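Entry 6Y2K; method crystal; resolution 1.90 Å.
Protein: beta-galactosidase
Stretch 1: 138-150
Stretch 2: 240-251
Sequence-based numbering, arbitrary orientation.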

# COMPACT_ATOMS: atom_id res chain seq x y z
N GLN A 138 -13.39 -53.02 -0.47
CA GLN A 138 -12.60 -51.94 -1.09
C GLN A 138 -11.39 -52.57 -1.76
O GLN A 138 -10.61 -53.26 -1.11
CB GLN A 138 -12.12 -50.93 -0.04
CG GLN A 138 -11.22 -49.83 -0.61
CD GLN A 138 -10.69 -48.88 0.45
OE1 GLN A 138 -11.44 -48.07 0.97
NE2 GLN A 138 -9.40 -48.99 0.76
N THR A 139 -11.23 -52.34 -3.07
CA THR A 139 -10.03 -52.78 -3.77
C THR A 139 -8.86 -51.85 -3.47
O THR A 139 -8.97 -50.64 -3.65
CB THR A 139 -10.24 -52.82 -5.29
OG1 THR A 139 -10.77 -51.57 -5.74
CG2 THR A 139 -11.20 -53.95 -5.66
N ASP A 140 -7.75 -52.39 -2.97
CA ASP A 140 -6.51 -51.63 -2.82
C ASP A 140 -6.79 -50.42 -1.87
O ASP A 140 -7.54 -50.56 -0.88
CB ASP A 140 -6.00 -51.25 -4.23
CG ASP A 140 -4.51 -50.88 -4.28
OD1 ASP A 140 -4.20 -49.68 -4.08
OD2 ASP A 140 -3.68 -51.77 -4.60
N ASN A 141 -6.17 -49.26 -2.13
CA ASN A 141 -6.38 -48.05 -1.33
C ASN A 141 -5.81 -46.85 -2.08
O ASN A 141 -4.60 -46.74 -2.23
CB ASN A 141 -5.70 -48.16 0.04
CG ASN A 141 -6.08 -47.00 0.95
OD1 ASN A 141 -7.19 -46.97 1.52
ND2 ASN A 141 -5.17 -46.03 1.09
N GLU A 142 -6.69 -45.98 -2.56
CA GLU A 142 -6.32 -44.71 -3.18
C GLU A 142 -5.33 -44.90 -4.33
O GLU A 142 -4.19 -44.45 -4.28
CB GLU A 142 -5.76 -43.71 -2.14
CG GLU A 142 -6.78 -43.20 -1.12
CD GLU A 142 -6.26 -42.03 -0.29
OE1 GLU A 142 -5.05 -42.01 0.00
OE2 GLU A 142 -7.05 -41.13 0.07
N TYR A 143 -5.80 -45.58 -5.37
CA TYR A 143 -5.07 -45.72 -6.62
C TYR A 143 -4.56 -44.35 -7.02
O TYR A 143 -5.33 -43.39 -7.01
CB TYR A 143 -5.98 -46.21 -7.76
CG TYR A 143 -6.49 -47.64 -7.69
CD1 TYR A 143 -5.68 -48.69 -7.29
CD2 TYR A 143 -7.79 -47.94 -8.09
CE1 TYR A 143 -6.15 -50.00 -7.26
CE2 TYR A 143 -8.28 -49.24 -8.05
CZ TYR A 143 -7.45 -50.27 -7.64
OH TYR A 143 -7.94 -51.56 -7.61
N GLY A 144 -3.28 -44.27 -7.35
CA GLY A 144 -2.69 -43.04 -7.87
C GLY A 144 -2.12 -42.10 -6.82
O GLY A 144 -1.34 -41.21 -7.18
N CYS A 145 -2.45 -42.29 -5.53
CA CYS A 145 -1.97 -41.37 -4.49
C CYS A 145 -0.45 -41.25 -4.56
O CYS A 145 0.24 -42.23 -4.87
CB CYS A 145 -2.40 -41.79 -3.08
SG CYS A 145 -2.28 -40.45 -1.86
N HIS A 146 0.05 -40.05 -4.28
CA HIS A 146 1.48 -39.75 -4.38
C HIS A 146 1.99 -39.83 -5.84
O HIS A 146 3.16 -40.13 -6.07
CB HIS A 146 2.32 -40.64 -3.45
CG HIS A 146 1.67 -40.95 -2.14
ND1 HIS A 146 1.41 -39.97 -1.20
CD2 HIS A 146 1.21 -42.11 -1.62
CE1 HIS A 146 0.82 -40.53 -0.16
NE2 HIS A 146 0.69 -41.82 -0.39
N ASP A 147 1.10 -39.56 -6.79
CA ASP A 147 1.42 -39.56 -8.22
C ASP A 147 2.01 -40.89 -8.70
O ASP A 147 3.10 -40.95 -9.28
CB ASP A 147 2.33 -38.37 -8.56
CG ASP A 147 1.80 -37.05 -8.01
OD1 ASP A 147 0.61 -36.74 -8.24
OD2 ASP A 147 2.56 -36.34 -7.34
N THR A 148 1.25 -41.96 -8.46
CA THR A 148 1.69 -43.32 -8.75
C THR A 148 1.03 -43.95 -9.99
O THR A 148 1.27 -45.13 -10.28
CB THR A 148 1.54 -44.23 -7.50
OG1 THR A 148 0.24 -44.09 -6.91
CG2 THR A 148 2.61 -43.87 -6.46
N VAL A 149 0.25 -43.18 -10.75
CA VAL A 149 -0.31 -43.67 -12.02
C VAL A 149 0.81 -43.71 -13.09
O VAL A 149 1.08 -44.77 -13.66
CB VAL A 149 -1.49 -42.81 -12.51
CG1 VAL A 149 -1.98 -43.28 -13.87
CG2 VAL A 149 -2.62 -42.84 -11.49
N LEU A 150 1.44 -42.57 -13.34
CA LEU A 150 2.56 -42.50 -14.29
C LEU A 150 3.82 -43.08 -13.64
O LEU A 150 4.19 -42.70 -12.52
CB LEU A 150 2.81 -41.06 -14.75
CG LEU A 150 1.67 -40.34 -15.48
CD1 LEU A 150 2.15 -38.97 -15.94
CD2 LEU A 150 1.13 -41.14 -16.65
N VAL A 240 -16.20 -51.40 -4.17
CA VAL A 240 -15.98 -49.96 -4.09
C VAL A 240 -14.48 -49.68 -4.15
O VAL A 240 -13.66 -50.54 -3.80
CB VAL A 240 -16.61 -49.38 -2.79
CG1 VAL A 240 -15.99 -49.97 -1.53
CG2 VAL A 240 -16.55 -47.86 -2.74
N HIS A 241 -14.13 -48.50 -4.64
CA HIS A 241 -12.79 -47.96 -4.47
C HIS A 241 -12.86 -46.56 -3.86
O HIS A 241 -13.87 -45.86 -4.01
CB HIS A 241 -12.00 -47.95 -5.79
CG HIS A 241 -10.57 -47.57 -5.58
ND1 HIS A 241 -9.66 -48.42 -5.00
CD2 HIS A 241 -9.92 -46.39 -5.76
CE1 HIS A 241 -8.50 -47.80 -4.87
NE2 HIS A 241 -8.63 -46.57 -5.32
N ASN A 242 -11.79 -46.18 -3.15
CA ASN A 242 -11.73 -44.87 -2.48
C ASN A 242 -10.87 -43.88 -3.28
O ASN A 242 -9.64 -43.96 -3.29
CB ASN A 242 -11.30 -45.00 -1.00
CG ASN A 242 -9.94 -45.66 -0.81
OD1 ASN A 242 -9.51 -46.51 -1.60
ND2 ASN A 242 -9.25 -45.28 0.27
N TYR A 243 -11.55 -42.96 -3.96
CA TYR A 243 -10.94 -41.92 -4.79
C TYR A 243 -10.59 -40.69 -3.94
O TYR A 243 -10.91 -40.64 -2.75
CB TYR A 243 -11.88 -41.51 -5.92
CG TYR A 243 -12.40 -42.68 -6.73
CD1 TYR A 243 -11.52 -43.55 -7.37
CD2 TYR A 243 -13.77 -42.91 -6.88
CE1 TYR A 243 -11.99 -44.62 -8.13
CE2 TYR A 243 -14.25 -43.97 -7.64
CZ TYR A 243 -13.35 -44.83 -8.27
OH TYR A 243 -13.82 -45.90 -9.02
N MET A 244 -9.92 -39.72 -4.56
CA MET A 244 -9.35 -38.59 -3.82
C MET A 244 -9.82 -37.25 -4.35
O MET A 244 -10.33 -37.15 -5.47
CB MET A 244 -7.83 -38.65 -3.89
CG MET A 244 -7.24 -39.89 -3.23
SD MET A 244 -5.48 -40.08 -3.54
CE MET A 244 -5.47 -40.59 -5.26
N GLY A 245 -9.66 -36.22 -3.52
CA GLY A 245 -9.85 -34.84 -3.95
C GLY A 245 -8.68 -34.39 -4.81
O GLY A 245 -7.54 -34.72 -4.51
N PHE A 246 -8.97 -33.67 -5.89
CA PHE A 246 -7.95 -32.90 -6.62
C PHE A 246 -6.93 -33.85 -7.24
O PHE A 246 -5.72 -33.67 -7.09
CB PHE A 246 -7.31 -31.84 -5.70
CG PHE A 246 -8.33 -31.01 -4.98
CD1 PHE A 246 -8.91 -29.91 -5.61
CD2 PHE A 246 -8.78 -31.36 -3.71
CE1 PHE A 246 -9.89 -29.16 -4.98
CE2 PHE A 246 -9.77 -30.63 -3.08
CZ PHE A 246 -10.32 -29.52 -3.71
N PHE A 247 -7.45 -34.87 -7.91
CA PHE A 247 -6.62 -35.94 -8.48
C PHE A 247 -7.22 -36.44 -9.79
O PHE A 247 -8.34 -36.94 -9.82
CB PHE A 247 -6.44 -37.11 -7.51
CG PHE A 247 -5.36 -38.05 -7.94
CD1 PHE A 247 -4.03 -37.76 -7.66
CD2 PHE A 247 -5.66 -39.15 -8.73
CE1 PHE A 247 -3.02 -38.60 -8.11
CE2 PHE A 247 -4.66 -39.99 -9.18
CZ PHE A 247 -3.34 -39.71 -8.88
N THR A 248 -6.46 -36.32 -10.87
CA THR A 248 -6.98 -36.54 -12.22
C THR A 248 -6.17 -37.48 -13.11
O THR A 248 -6.46 -37.59 -14.30
CB THR A 248 -7.11 -35.18 -12.92
OG1 THR A 248 -5.85 -34.52 -12.90
CG2 THR A 248 -8.13 -34.33 -12.23
N ALA A 249 -5.19 -38.19 -12.54
CA ALA A 249 -4.20 -38.91 -13.35
C ALA A 249 -4.70 -40.21 -13.99
O ALA A 249 -4.04 -40.71 -14.90
CB ALA A 249 -2.95 -39.19 -12.53
N PHE A 250 -5.82 -40.78 -13.52
CA PHE A 250 -6.50 -41.87 -14.24
C PHE A 250 -7.97 -41.55 -14.46
O PHE A 250 -8.54 -40.66 -13.83
CB PHE A 250 -6.32 -43.22 -13.52
CG PHE A 250 -7.05 -43.34 -12.22
CD1 PHE A 250 -6.45 -42.96 -11.03
CD2 PHE A 250 -8.33 -43.88 -12.17
CE1 PHE A 250 -7.12 -43.08 -9.83
CE2 PHE A 250 -9.01 -44.00 -10.96
CZ PHE A 250 -8.40 -43.61 -9.79
N ASP A 251 -8.58 -42.28 -15.39
CA ASP A 251 -10.00 -42.10 -15.72
C ASP A 251 -10.87 -42.79 -14.67
O ASP A 251 -11.01 -44.02 -14.68
CB ASP A 251 -10.26 -42.66 -17.13
CG ASP A 251 -11.67 -42.39 -17.64
OD1 ASP A 251 -12.56 -42.05 -16.84
OD2 ASP A 251 -11.87 -42.55 -18.86
O HOH W 1 -8.02 -43.27 -6.26

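Two segments of beta-galactosidase, about a hundred residues apart in sequence, bury 799 Å² between them, with a polar seam at one end and an apolar patch at the other. The seam starts as a single parallel bridge between Gln138 and Val240, whose side chains lie on the same face of the sheet. Val240 O takes the hydrogen bond from Thr139 N (3.1 Å) and also a CA-H...O contact from Gln138 CA (3.2 Å); a second such contact runs from Glu142 CA to Asn242 O (3.4 Å).

Beyond this bridge, side chains of stretch 2 pair with the backbone of stretch 1. His241 uses both ring nitrogens: ND1 donates to Thr139 O at 2.7 Å, with a weak second bond to Thr139 OG1 at 3.4 Å, while NE2 accepts from Tyr143 N at 3.0 Å and a nearly straight 168°. The imidazole thus ties a carbonyl to an amide four residues further on, a task suited to a ring with a donor and an acceptor. One face is covered by the Tyr143 ring, in an offset stack, centroids 3.8 Å apart and planes at 10°.

Asn242, chi1 p, points toward stretch 1 and spends both ends of its amide there. Its OD1 accepts from Glu142 N (3.0 Å) and its ND2 donates to Asn141 OD1 (2.9 Å). Asn141 OD1 also receives a weak bond from Gln138 NE2 (3.1 Å), whose better acceptor is Asp140 O at 2.9 Å; Gln138 OE1 is satisfied elsewhere in the structure. Asp140 OD1 takes Asn141 N at 2.8 Å, and both carboxylate oxygens of Asp140 are also bonded elsewhere in the structure.

A type II turn, Glu142 to Cys145, closes with Cys145 N donating to Glu142 O (3.0 Å). Tyr143 O, in the turn, accepts from water 1 at 2.8 Å, and the same water donates weakly to Asn242 O at 3.5 Å. Gly144 has phi/psi of 90/-15, where a CB would jam against the preceding carbonyl O; it would also lie 2.5 Å from Phe247 CE2. The bare backbone lets that ring come close, with Gly144 O 3.0 Å from Phe247 CZ. Gly144 O is itself the acceptor for Thr148 N (3.0 Å), and Cys145 O for Thr148 OG1 (2.8 Å).

Apolar side chains add the rest of the patch. Met244 brings SD to 3.6 Å from Cys145 CB. Val149 points toward stretch 2, its CG2 lying 3.8 Å from Ala249 CB, 3.9 Å from Phe250 CD1 and 4.1 Å from Phe247 CZ, at the edges of both rings.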